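Local structure of guanine nucleotide exchange factor p115rhogef (Homo sapiens, 1IAP) at residues S3-S7 and F116-R120; M19-Q23 and L156-L160; P33-C37 and Q105-V109; L38-M42 and A180-Y184; R150-E154 and M185-R191. The protein is a guanine nucleotide exchange factor, probably for Rho GTPases, whose N-terminal RGS-like domain, described here, probably binds G protein alpha subunits. One frame throughout, in Å; residues are numbered along the deposited sequence.

Contact 1: residues S3-S7 and F116-R120; sequences SQFQS and FRSKR
The N-terminal residues 3-7 lie against one turn of helix 106-121 and bury a phenylalanine there. Ser3 to Gln6 form a type I beta turn. Its closing bond, Gln6 N to Ser3 O, is weak at 3.4 Å. Gln4 has an m chi1, and its OE1 accepts a bond from Ser3 N at 3.2 Å. Residues 116-120 are helical, with Arg120 N bonded to Phe116 O at 2.8 Å. The CA atoms of Phe5 and Arg117 are nearest, 6.8 Å apart. Phe5 is the centre of the contact. Its chi1 is m (-58°), which aims the ring at the helix. Phe116 is t with chi2 near 92°. The two rings meet obliquely, with centroids 4.4 Å apart and planes at 39°; Phe5 CZ is 3.5 Å from Phe116 CE2. Arg117 is folded (m, t, m), so that NH1 donates to Phe5 O at 2.8 Å. The Gln6 side chain (m, m) turns back, and its NE2 is 3.6 Å from Arg117 CD. Arg120 is extended (t, t, t). Its guanidinium lays a face by the Phe5 ring edge, with NH1 3.6 Å from Phe5 CD1, while NE forms a salt bridge with Glu128. Ser7 is the N-cap of helix 8-11. Within the RGS-like domain the contact lays the segment before helix 8-11 against helix 106-121: Phe5 also packs on Val11, and both phenylalanines touch Leu21 of helix 15-28.

Contact 2: residues M19-Q23 and L156-L160; sequences MALLQ and LLMHL
This is a buried apolar contact between two nearly parallel helices, 15-28 and 142-162, in the all-helical RGS-like domain. The short axes run 18° apart in direction and approach to 10.3 Å. No hydrogen bond crosses. The register pairs Met19 with Leu156 (CA atoms 6.5 Å apart) and Gln23 with Leu160 (6.9 Å), one helical turn on. Met19 has all three chi angles m, which curls its methyl into the gap between the helices. Met19 CE lies 3.7 Å from Leu157 CA and 3.8 Å from Leu160 CD2. Its CB is 3.9 Å from Leu156 CB. Leu156 is m, t; Leu157 and Leu160 are both t, p. Gln23 is extended (t, t), and its CG is 4.5 Å from Leu160 CD1. Near it, His159 makes an edge-to-face pair with Trp127. Ile181 of helix 171-187 touches Met19, Leu22 and Leu160, so a third helix closes one side. Leu21 and Leu22 pack on Leu34 of helix 32-43.

Contact 3: residues P33-C37 and Q105-V109; sequences PLLCC and QQVAV
Residues 33-37 are helical, in the first turns of helix 32-43. They pack on the start of helix 106-121, where Gln105 precedes helical residues 106-109, a helix-helix contact of the all-helical RGS-like domain. Pro33 CB is 3.5 Å from Gln105 OE1, 4.3 Å from Ala108 CB and 4.0 Å from Val109 CG2. The CA atoms of Pro33 and Gln105 are 5.6 Å apart. Leu34 (t, p) points sideways; its CD1 is 4.0 Å from Val109 CG1, and their CA atoms are 5.7 Å apart. Leu35 points away from the other segment and packs on Phe62 of helix 48-63 and Leu22 of helix 15-28. Cys37 has chi1 m, which sets SG 3.8 Å from Gln105 CB and 4.1 Å from Val109 CG2. Gln105 is folded (m, m), and its NE2 makes weak hydrogen bonds to Pro72 O and Val101 O. Leu8 of helix 8-11 touches Cys37 and Val109. The chemistry is mainly apolar: Val109 (t) meets Pro33, Leu34 and Cys37 by van der Waals contact, and no hydrogen bond joins the segments. Small Ala108 and compact Pro33 let the backbones come close.

Contact 4: residues L38-M42 and A180-Y184; sequences LHADM and AIGLY
A knob-into-hole contact joins helices 32-43 and 171-187 in the core of the RGS-like domain. The knob is Tyr184, which sits among Leu38, His39, Asp41 and Met42. The short axes approach to 10.3 Å, with a signed crossing angle of 31° and N-to-C directions roughly parallel. The nearest CA atoms are His39 and Tyr184, 6.5 Å apart. Tyr184 has chi1 t and chi2 79°, which sends its ring across the 38-42 turn. Leu38 (m, t) places CB over the ring face, 3.8 Å from the Tyr184 centroid, a CH-pi contact. Leu38 O is also 3.1 Å from Tyr184 CE1. Met42 (t, t, p) makes an oblique Met-aromatic contact, with SD 5.4 Å from the Tyr184 centroid, and puts CE 3.6 Å from Leu183 CD2. His39 is m, and its NE2 donates to Ala180 O at 2.9 Å and 167°. That same carbonyl accepts the helical bond from Tyr184 N at 3.3 Å. His39 also pairs edge-to-face with Phe62. At the polar end, water 1 donates to Asp41 OD1 at 2.8 Å and to Tyr184 OH at 2.9 Å. Lys12 is the stronger partner of both: NZ forms a salt bridge with Asp41 OD2, and O is hydrogen-bonded to Tyr184 OH. Tyr184 seated among four residues of 38-42 is thus a knob-into-hole contact between two roughly parallel helices of the RGS-like helical domain.

Contact 5: residues R150-E154 and M185-R191; sequences RHVAE and MRHLGVR
Residues 150-154 of helix 142-162 meet the end of helix 171-187 and the chain that leaves it. The first segment is helical throughout. In the second, Gly189 N bonds to Arg186 O at 3.1 Å and Val190 N to Met185 O at 2.9 Å. Gly189, with phi 86° and psi 7°, is the C-prime residue of this Schellman motif. Arg150 and Val190 have the nearest CA atoms, 5.3 Å apart. The carbonyl of Leu188 gains a donor from across the contact: Arg150 (m, t, t) gives NE to Leu188 O at 3.2 Å. Arg150 NH2 makes a long, weak ion pair with Glu146. Glu154 (m, t) serves the chain beyond the turn. Its OE2 accepts from Arg191 N at 3.1 Å and forms a salt bridge with Arg191 NH1 at 3.5 Å, although Arg191 is poorly ordered. Water 2 donates to Glu154 O at 2.9 Å and to Arg191 O at 3.2 Å. Apolar contacts accompany these bonds: Val190 CG1 lies 3.4 Å from Glu154 CG, and Val190 CG2 lies 4.0 Å from Ala153 CB. Met185 also reaches Leu18 and Met19 of helix 15-28. The arrangement is a Schellman helix end, with its outgoing chain bound to an adjacent helix.

In the fold
Contacts 2, 3 and 4 form one continuous apolar core. Ile181 links contacts 2 and 4: its CD1 is 3.6 Å from Leu160 CD2. Leu34 CD2 lies 3.5 Å from Leu22 CD1 and joins contacts 2 and 3. Leu35 CD2, 3.7 Å from Ile181 CG1, joins 3 and 4, whose centres are 12 Å apart. Contact 1 extends the core through Phe116 CE1, 3.7 Å from Leu21 CA. Contact 5 meets contact 2 where Met185 CE is 3.7 Å from Met19 SD, and contact 4 through His187. Contacts 3 and 5 do not touch; their centres are about 21 Å apart. No ligand is part of these contacts.

Contact 1: residues S3-S7 and F116-R120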
# COMPACT_ATOMS: atom_id res chain seq x y z
N SER A 3 -13.77 -6.34 10.88
CA SER A 3 -14.21 -5.35 9.84
C SER A 3 -13.02 -4.53 9.31
O SER A 3 -13.22 -3.49 8.67
CB SER A 3 -15.28 -4.40 10.41
OG SER A 3 -14.78 -3.65 11.49
N GLN A 4 -11.79 -4.99 9.58
CA GLN A 4 -10.59 -4.30 9.10
C GLN A 4 -10.48 -4.35 7.58
O GLN A 4 -9.78 -3.54 6.98
CB GLN A 4 -9.33 -4.92 9.72
CG GLN A 4 -9.16 -4.72 11.22
CD GLN A 4 -9.76 -5.84 12.05
OE1 GLN A 4 -10.62 -6.58 11.59
NE2 GLN A 4 -9.29 -5.98 13.28
N PHE A 5 -11.18 -5.30 6.97
CA PHE A 5 -11.12 -5.47 5.52
C PHE A 5 -12.32 -4.94 4.73
O PHE A 5 -12.44 -5.20 3.52
CB PHE A 5 -10.86 -6.94 5.18
CG PHE A 5 -9.59 -7.49 5.78
CD1 PHE A 5 -9.64 -8.42 6.81
CD2 PHE A 5 -8.35 -7.07 5.30
CE1 PHE A 5 -8.47 -8.94 7.36
CE2 PHE A 5 -7.17 -7.58 5.85
CZ PHE A 5 -7.23 -8.52 6.88
N GLN A 6 -13.21 -4.21 5.39
CA GLN A 6 -14.38 -3.66 4.73
C GLN A 6 -14.01 -2.58 3.71
O GLN A 6 -14.69 -2.42 2.69
CB GLN A 6 -15.37 -3.09 5.75
CG GLN A 6 -16.04 -4.14 6.62
CD GLN A 6 -16.85 -5.14 5.82
OE1 GLN A 6 -17.85 -4.78 5.18
NE2 GLN A 6 -16.43 -6.40 5.83
N SER A 7 -12.91 -1.87 3.97
CA SER A 7 -12.45 -0.82 3.08
C SER A 7 -10.97 -0.53 3.27
O SER A 7 -10.38 -0.91 4.29
CB SER A 7 -13.24 0.47 3.31
OG SER A 7 -13.01 1.00 4.61
N PHE A 116 -10.34 -10.73 -1.23
CA PHE A 116 -9.70 -11.11 0.01
C PHE A 116 -10.75 -11.55 1.04
O PHE A 116 -10.60 -12.59 1.68
CB PHE A 116 -8.87 -9.95 0.59
CG PHE A 116 -8.13 -10.31 1.85
CD1 PHE A 116 -6.82 -10.79 1.79
CD2 PHE A 116 -8.76 -10.25 3.09
CE1 PHE A 116 -6.15 -11.21 2.95
CE2 PHE A 116 -8.10 -10.66 4.26
CZ PHE A 116 -6.79 -11.15 4.19
N ARG A 117 -11.81 -10.76 1.19
CA ARG A 117 -12.86 -11.09 2.15
C ARG A 117 -13.52 -12.44 1.88
O ARG A 117 -13.78 -13.21 2.81
CB ARG A 117 -13.92 -9.99 2.20
CG ARG A 117 -13.41 -8.67 2.73
CD ARG A 117 -14.56 -7.73 3.08
NE ARG A 117 -15.39 -7.42 1.92
CZ ARG A 117 -15.23 -6.36 1.13
NH1 ARG A 117 -14.24 -5.50 1.35
NH2 ARG A 117 -16.05 -6.17 0.11
N SER A 118 -13.78 -12.73 0.60
CA SER A 118 -14.40 -14.00 0.22
C SER A 118 -13.47 -15.17 0.49
O SER A 118 -13.87 -16.17 1.09
CB SER A 118 -14.81 -13.98 -1.25
OG SER A 118 -15.86 -13.06 -1.46
N LYS A 119 -12.21 -15.04 0.06
CA LYS A 119 -11.22 -16.09 0.25
C LYS A 119 -10.96 -16.33 1.74
O LYS A 119 -10.76 -17.47 2.16
CB LYS A 119 -9.91 -15.73 -0.46
CG LYS A 119 -10.02 -15.57 -1.97
CD LYS A 119 -10.18 -16.91 -2.68
CE LYS A 119 -10.21 -16.73 -4.20
NZ LYS A 119 -8.98 -16.07 -4.71
N ARG A 120 -11.01 -15.26 2.53
CA ARG A 120 -10.77 -15.36 3.97
C ARG A 120 -11.82 -16.22 4.67
O ARG A 120 -11.50 -16.99 5.59
CB ARG A 120 -10.76 -13.96 4.60
CG ARG A 120 -10.35 -13.97 6.07
CD ARG A 120 -10.47 -12.59 6.70
NE ARG A 120 -9.93 -12.62 8.06
CZ ARG A 120 -10.30 -11.81 9.04
NH1 ARG A 120 -11.22 -10.88 8.83
NH2 ARG A 120 -9.76 -11.95 10.24

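Contact 2: residues M19-Q23 and L156-L160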
# COMPACT_ATOMS: atom_id res chain seq x y z
N MET A 19 -0.67 -6.34 6.11
CA MET A 19 0.35 -7.27 5.62
C MET A 19 -0.27 -8.53 5.01
O MET A 19 0.22 -9.04 4.01
CB MET A 19 1.34 -7.67 6.73
CG MET A 19 2.47 -6.66 6.98
SD MET A 19 3.39 -6.24 5.47
CE MET A 19 3.83 -7.86 4.86
N ALA A 20 -1.32 -9.06 5.65
CA ALA A 20 -1.99 -10.26 5.14
C ALA A 20 -2.60 -9.94 3.78
O ALA A 20 -2.46 -10.71 2.82
CB ALA A 20 -3.07 -10.73 6.13
N LEU A 21 -3.25 -8.78 3.69
CA LEU A 21 -3.87 -8.34 2.45
C LEU A 21 -2.81 -8.16 1.37
O LEU A 21 -3.00 -8.59 0.23
CB LEU A 21 -4.62 -7.02 2.67
CG LEU A 21 -5.17 -6.30 1.43
CD1 LEU A 21 -6.25 -7.15 0.76
CD2 LEU A 21 -5.73 -4.94 1.84
N LEU A 22 -1.69 -7.53 1.73
CA LEU A 22 -0.60 -7.29 0.81
C LEU A 22 -0.05 -8.60 0.25
O LEU A 22 0.18 -8.70 -0.95
CB LEU A 22 0.53 -6.50 1.49
CG LEU A 22 0.76 -5.01 1.21
CD1 LEU A 22 -0.18 -4.45 0.16
CD2 LEU A 22 0.64 -4.23 2.50
N GLN A 23 0.18 -9.58 1.13
CA GLN A 23 0.71 -10.86 0.67
C GLN A 23 -0.26 -11.51 -0.31
O GLN A 23 0.17 -12.08 -1.32
CB GLN A 23 0.99 -11.81 1.83
CG GLN A 23 1.50 -13.17 1.35
CD GLN A 23 2.00 -14.05 2.47
OE1 GLN A 23 1.81 -15.27 2.45
NE2 GLN A 23 2.66 -13.45 3.44
N LEU A 156 5.43 -10.70 9.72
CA LEU A 156 4.83 -10.98 8.42
C LEU A 156 5.65 -10.33 7.32
O LEU A 156 5.83 -10.92 6.26
CB LEU A 156 3.38 -10.51 8.36
CG LEU A 156 2.41 -10.92 9.47
CD1 LEU A 156 0.98 -10.80 8.96
CD2 LEU A 156 2.69 -12.32 9.96
N LEU A 157 6.18 -9.13 7.58
CA LEU A 157 7.00 -8.43 6.59
C LEU A 157 8.30 -9.20 6.34
O LEU A 157 8.74 -9.35 5.20
CB LEU A 157 7.32 -7.01 7.07
CG LEU A 157 8.13 -6.12 6.10
CD1 LEU A 157 7.49 -6.13 4.72
CD2 LEU A 157 8.21 -4.71 6.65
N MET A 158 8.90 -9.69 7.42
CA MET A 158 10.14 -10.45 7.31
C MET A 158 9.90 -11.68 6.46
O MET A 158 10.70 -12.02 5.59
CB MET A 158 10.64 -10.85 8.70
CG MET A 158 11.90 -11.69 8.69
SD MET A 158 12.46 -12.12 10.36
CE MET A 158 13.42 -10.65 10.76
N HIS A 159 8.76 -12.33 6.69
CA HIS A 159 8.39 -13.52 5.94
C HIS A 159 8.16 -13.24 4.46
O HIS A 159 8.57 -14.02 3.61
CB HIS A 159 7.15 -14.17 6.55
CG HIS A 159 6.89 -15.55 6.05
ND1 HIS A 159 6.21 -15.80 4.88
CD2 HIS A 159 7.21 -16.76 6.56
CE1 HIS A 159 6.11 -17.10 4.69
NE2 HIS A 159 6.71 -17.71 5.70
N LEU A 160 7.52 -12.11 4.15
CA LEU A 160 7.26 -11.76 2.77
C LEU A 160 8.56 -11.50 2.02
O LEU A 160 8.71 -11.91 0.87
CB LEU A 160 6.33 -10.54 2.68
CG LEU A 160 5.93 -10.09 1.28
CD1 LEU A 160 5.45 -11.27 0.44
CD2 LEU A 160 4.84 -9.04 1.36

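Contact 3: residues P33-C37 and Q105-V109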
# COMPACT_ATOMS: atom_id res chain seq x y z
N PRO A 33 -1.79 -0.88 -7.95
CA PRO A 33 -2.95 -0.11 -7.47
C PRO A 33 -3.06 0.07 -5.96
O PRO A 33 -3.25 1.19 -5.48
CB PRO A 33 -4.13 -0.90 -8.04
CG PRO A 33 -3.58 -1.41 -9.33
CD PRO A 33 -2.22 -1.91 -8.91
N LEU A 34 -2.95 -1.02 -5.21
CA LEU A 34 -3.05 -0.95 -3.76
C LEU A 34 -1.86 -0.20 -3.17
O LEU A 34 -2.03 0.65 -2.31
CB LEU A 34 -3.14 -2.35 -3.14
CG LEU A 34 -3.21 -2.46 -1.60
CD1 LEU A 34 -4.41 -1.68 -1.04
CD2 LEU A 34 -3.31 -3.93 -1.20
N LEU A 35 -0.66 -0.50 -3.66
CA LEU A 35 0.55 0.15 -3.16
C LEU A 35 0.52 1.65 -3.43
O LEU A 35 0.97 2.44 -2.61
CB LEU A 35 1.79 -0.48 -3.80
CG LEU A 35 2.06 -1.94 -3.42
CD1 LEU A 35 3.21 -2.48 -4.24
CD2 LEU A 35 2.34 -2.06 -1.92
N CYS A 36 -0.04 2.01 -4.58
CA CYS A 36 -0.16 3.41 -4.98
C CYS A 36 -1.06 4.17 -4.01
O CYS A 36 -0.71 5.25 -3.53
CB CYS A 36 -0.72 3.48 -6.41
SG CYS A 36 -1.05 5.14 -7.00
N CYS A 37 -2.20 3.57 -3.67
CA CYS A 37 -3.15 4.18 -2.75
C CYS A 37 -2.54 4.38 -1.36
O CYS A 37 -2.77 5.40 -0.71
CB CYS A 37 -4.42 3.33 -2.63
SG CYS A 37 -5.51 3.40 -4.07
N GLN A 105 -8.02 4.16 -9.02
CA GLN A 105 -7.57 2.85 -8.55
C GLN A 105 -8.63 2.18 -7.66
O GLN A 105 -8.55 0.99 -7.38
CB GLN A 105 -6.27 2.96 -7.74
CG GLN A 105 -5.16 3.77 -8.38
CD GLN A 105 -4.71 3.22 -9.72
OE1 GLN A 105 -4.41 2.04 -9.85
NE2 GLN A 105 -4.66 4.09 -10.72
N GLN A 106 -9.61 2.96 -7.23
CA GLN A 106 -10.68 2.46 -6.35
C GLN A 106 -11.38 1.19 -6.81
O GLN A 106 -11.64 0.31 -5.99
CB GLN A 106 -11.71 3.56 -6.07
CG GLN A 106 -11.19 4.72 -5.23
CD GLN A 106 -10.63 4.26 -3.89
OE1 GLN A 106 -9.47 4.53 -3.55
NE2 GLN A 106 -11.45 3.55 -3.11
N VAL A 107 -11.67 1.07 -8.10
CA VAL A 107 -12.33 -0.12 -8.63
C VAL A 107 -11.49 -1.39 -8.44
O VAL A 107 -11.97 -2.37 -7.88
CB VAL A 107 -12.71 0.04 -10.12
CG1 VAL A 107 -13.18 -1.29 -10.71
CG2 VAL A 107 -13.82 1.08 -10.27
N ALA A 108 -10.24 -1.35 -8.89
CA ALA A 108 -9.34 -2.50 -8.77
C ALA A 108 -9.10 -2.89 -7.32
O ALA A 108 -9.20 -4.07 -6.97
CB ALA A 108 -8.02 -2.21 -9.46
N VAL A 109 -8.77 -1.91 -6.49
CA VAL A 109 -8.51 -2.14 -5.07
C VAL A 109 -9.78 -2.65 -4.39
O VAL A 109 -9.72 -3.53 -3.53
CB VAL A 109 -8.02 -0.86 -4.36
CG1 VAL A 109 -7.91 -1.08 -2.85
CG2 VAL A 109 -6.67 -0.42 -4.93

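Contact 4: residues L38-M42 and A180-Y184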
# COMPACT_ATOMS: atom_id res chain seq x y z
N LEU A 38 -1.76 3.40 -0.91
CA LEU A 38 -1.12 3.48 0.41
C LEU A 38 -0.08 4.60 0.43
O LEU A 38 -0.03 5.38 1.39
CB LEU A 38 -0.48 2.14 0.78
CG LEU A 38 -1.39 0.91 0.87
CD1 LEU A 38 -0.57 -0.34 1.22
CD2 LEU A 38 -2.48 1.14 1.91
N HIS A 39 0.72 4.71 -0.62
CA HIS A 39 1.75 5.75 -0.69
C HIS A 39 1.14 7.14 -0.83
O HIS A 39 1.71 8.12 -0.36
CB HIS A 39 2.73 5.47 -1.82
CG HIS A 39 3.70 4.38 -1.53
ND1 HIS A 39 4.94 4.31 -2.12
CD2 HIS A 39 3.62 3.31 -0.70
CE1 HIS A 39 5.58 3.24 -1.67
NE2 HIS A 39 4.80 2.62 -0.81
N ALA A 40 -0.02 7.21 -1.47
CA ALA A 40 -0.73 8.47 -1.67
C ALA A 40 -1.25 8.98 -0.33
O ALA A 40 -1.24 10.19 -0.07
CB ALA A 40 -1.88 8.28 -2.64
N ASP A 41 -1.68 8.06 0.52
CA ASP A 41 -2.19 8.40 1.83
C ASP A 41 -1.03 8.89 2.70
O ASP A 41 -1.16 9.85 3.46
CB ASP A 41 -2.84 7.18 2.48
CG ASP A 41 -3.58 7.53 3.76
OD1 ASP A 41 -2.96 7.45 4.84
OD2 ASP A 41 -4.77 7.88 3.67
N MET A 42 0.10 8.20 2.57
CA MET A 42 1.32 8.52 3.29
C MET A 42 1.80 9.92 2.93
O MET A 42 2.29 10.66 3.78
CB MET A 42 2.38 7.46 2.95
CG MET A 42 3.77 7.71 3.49
SD MET A 42 4.79 6.23 3.25
CE MET A 42 5.03 6.29 1.49
N ALA A 180 8.29 -0.99 -1.66
CA ALA A 180 7.05 -0.25 -1.51
C ALA A 180 6.33 -0.59 -0.21
O ALA A 180 5.87 0.31 0.50
CB ALA A 180 6.13 -0.51 -2.71
N ILE A 181 6.23 -1.88 0.10
CA ILE A 181 5.57 -2.29 1.33
C ILE A 181 6.42 -1.83 2.52
O ILE A 181 5.90 -1.28 3.48
CB ILE A 181 5.36 -3.83 1.38
CG1 ILE A 181 4.32 -4.23 0.33
CG2 ILE A 181 4.90 -4.27 2.75
CD1 ILE A 181 4.25 -5.72 0.05
N GLY A 182 7.74 -1.98 2.39
CA GLY A 182 8.64 -1.55 3.45
C GLY A 182 8.47 -0.09 3.79
O GLY A 182 8.38 0.29 4.96
N LEU A 183 8.37 0.74 2.75
CA LEU A 183 8.21 2.18 2.93
C LEU A 183 6.96 2.53 3.72
O LEU A 183 7.02 3.31 4.68
CB LEU A 183 8.20 2.88 1.56
CG LEU A 183 8.22 4.42 1.57
CD1 LEU A 183 9.52 4.91 2.19
CD2 LEU A 183 8.08 4.94 0.15
N TYR A 184 5.84 1.94 3.35
CA TYR A 184 4.58 2.22 4.02
C TYR A 184 4.52 1.65 5.44
O TYR A 184 3.95 2.28 6.34
CB TYR A 184 3.39 1.73 3.20
CG TYR A 184 2.07 2.18 3.77
CD1 TYR A 184 1.61 3.48 3.56
CD2 TYR A 184 1.31 1.33 4.57
CE1 TYR A 184 0.42 3.93 4.13
CE2 TYR A 184 0.12 1.77 5.15
CZ TYR A 184 -0.32 3.07 4.92
OH TYR A 184 -1.49 3.50 5.48
O HOH W 1 -1.50 6.12 6.83

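Contact 5: residues R150-E154 and M185-R191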
# COMPACT_ATOMS: atom_id res chain seq x y z
N ARG A 150 1.95 -4.01 15.47
CA ARG A 150 3.23 -3.74 14.82
C ARG A 150 4.20 -4.91 14.95
O ARG A 150 4.98 -5.17 14.05
CB ARG A 150 3.89 -2.48 15.40
CG ARG A 150 3.07 -1.22 15.26
CD ARG A 150 3.87 -0.00 15.69
NE ARG A 150 3.01 1.17 15.84
CZ ARG A 150 2.58 1.64 17.01
NH1 ARG A 150 2.93 1.04 18.14
NH2 ARG A 150 1.79 2.70 17.05
N HIS A 151 4.14 -5.61 16.08
CA HIS A 151 5.02 -6.76 16.31
C HIS A 151 4.72 -7.86 15.31
O HIS A 151 5.62 -8.42 14.67
CB HIS A 151 4.85 -7.30 17.74
CG HIS A 151 5.80 -8.41 18.08
ND1 HIS A 151 5.41 -9.73 18.12
CD2 HIS A 151 7.11 -8.39 18.42
CE1 HIS A 151 6.45 -10.48 18.46
NE2 HIS A 151 7.49 -9.69 18.64
N VAL A 152 3.43 -8.18 15.17
CA VAL A 152 2.97 -9.21 14.25
C VAL A 152 3.30 -8.83 12.81
O VAL A 152 3.80 -9.65 12.04
CB VAL A 152 1.44 -9.43 14.40
CG1 VAL A 152 0.88 -10.29 13.26
CG2 VAL A 152 1.15 -10.06 15.75
N ALA A 153 3.00 -7.59 12.44
CA ALA A 153 3.27 -7.10 11.10
C ALA A 153 4.75 -7.23 10.74
O ALA A 153 5.09 -7.58 9.62
CB ALA A 153 2.82 -5.65 10.96
N GLU A 154 5.62 -6.96 11.70
CA GLU A 154 7.06 -7.08 11.47
C GLU A 154 7.44 -8.50 11.05
O GLU A 154 8.18 -8.71 10.09
CB GLU A 154 7.85 -6.65 12.71
CG GLU A 154 7.81 -5.15 12.95
CD GLU A 154 8.37 -4.72 14.29
OE1 GLU A 154 8.91 -5.57 15.03
OE2 GLU A 154 8.25 -3.52 14.60
N MET A 185 5.08 0.46 5.64
CA MET A 185 5.07 -0.16 6.97
C MET A 185 5.87 0.69 7.95
O MET A 185 5.48 0.85 9.11
CB MET A 185 5.65 -1.58 6.90
CG MET A 185 4.66 -2.63 6.39
SD MET A 185 3.22 -2.83 7.51
CE MET A 185 1.86 -2.94 6.31
N ARG A 186 6.96 1.27 7.47
CA ARG A 186 7.81 2.13 8.29
C ARG A 186 6.99 3.34 8.74
O ARG A 186 7.15 3.84 9.85
CB ARG A 186 9.00 2.58 7.45
CG ARG A 186 10.18 3.14 8.21
CD ARG A 186 11.36 3.25 7.26
NE ARG A 186 11.66 1.96 6.64
CZ ARG A 186 11.86 1.77 5.34
NH1 ARG A 186 11.81 2.79 4.49
NH2 ARG A 186 12.11 0.55 4.88
N HIS A 187 6.06 3.76 7.88
CA HIS A 187 5.16 4.88 8.16
C HIS A 187 4.19 4.52 9.28
O HIS A 187 3.70 5.40 10.00
CB HIS A 187 4.39 5.24 6.88
CG HIS A 187 3.42 6.37 7.06
ND1 HIS A 187 2.06 6.16 7.18
CD2 HIS A 187 3.60 7.71 7.11
CE1 HIS A 187 1.45 7.33 7.30
NE2 HIS A 187 2.37 8.28 7.26
N LEU A 188 3.89 3.23 9.43
CA LEU A 188 2.99 2.77 10.48
C LEU A 188 3.76 2.40 11.75
O LEU A 188 3.18 1.89 12.70
CB LEU A 188 2.18 1.56 10.00
CG LEU A 188 1.27 1.75 8.79
CD1 LEU A 188 0.56 0.44 8.47
CD2 LEU A 188 0.26 2.86 9.05
N GLY A 189 5.06 2.67 11.76
CA GLY A 189 5.88 2.36 12.92
C GLY A 189 6.41 0.94 12.93
O GLY A 189 7.01 0.49 13.92
N VAL A 190 6.19 0.22 11.83
CA VAL A 190 6.64 -1.16 11.72
C VAL A 190 8.09 -1.20 11.28
O VAL A 190 8.43 -0.79 10.17
CB VAL A 190 5.75 -1.96 10.73
CG1 VAL A 190 6.28 -3.38 10.53
CG2 VAL A 190 4.32 -2.00 11.25
N ARG A 191 8.95 -1.68 12.18
CA ARG A 191 10.38 -1.77 11.92
C ARG A 191 10.72 -2.80 10.86
O ARG A 191 10.21 -3.92 10.87
CB ARG A 191 11.13 -2.08 13.22
CG ARG A 191 10.84 -1.09 14.33
CD ARG A 191 11.57 -1.46 15.61
NE ARG A 191 11.10 -0.65 16.74
CZ ARG A 191 10.19 -1.05 17.62
NH1 ARG A 191 9.64 -2.26 17.53
NH2 ARG A 191 9.82 -0.24 18.61
O HOH W 2 10.23 -6.74 9.41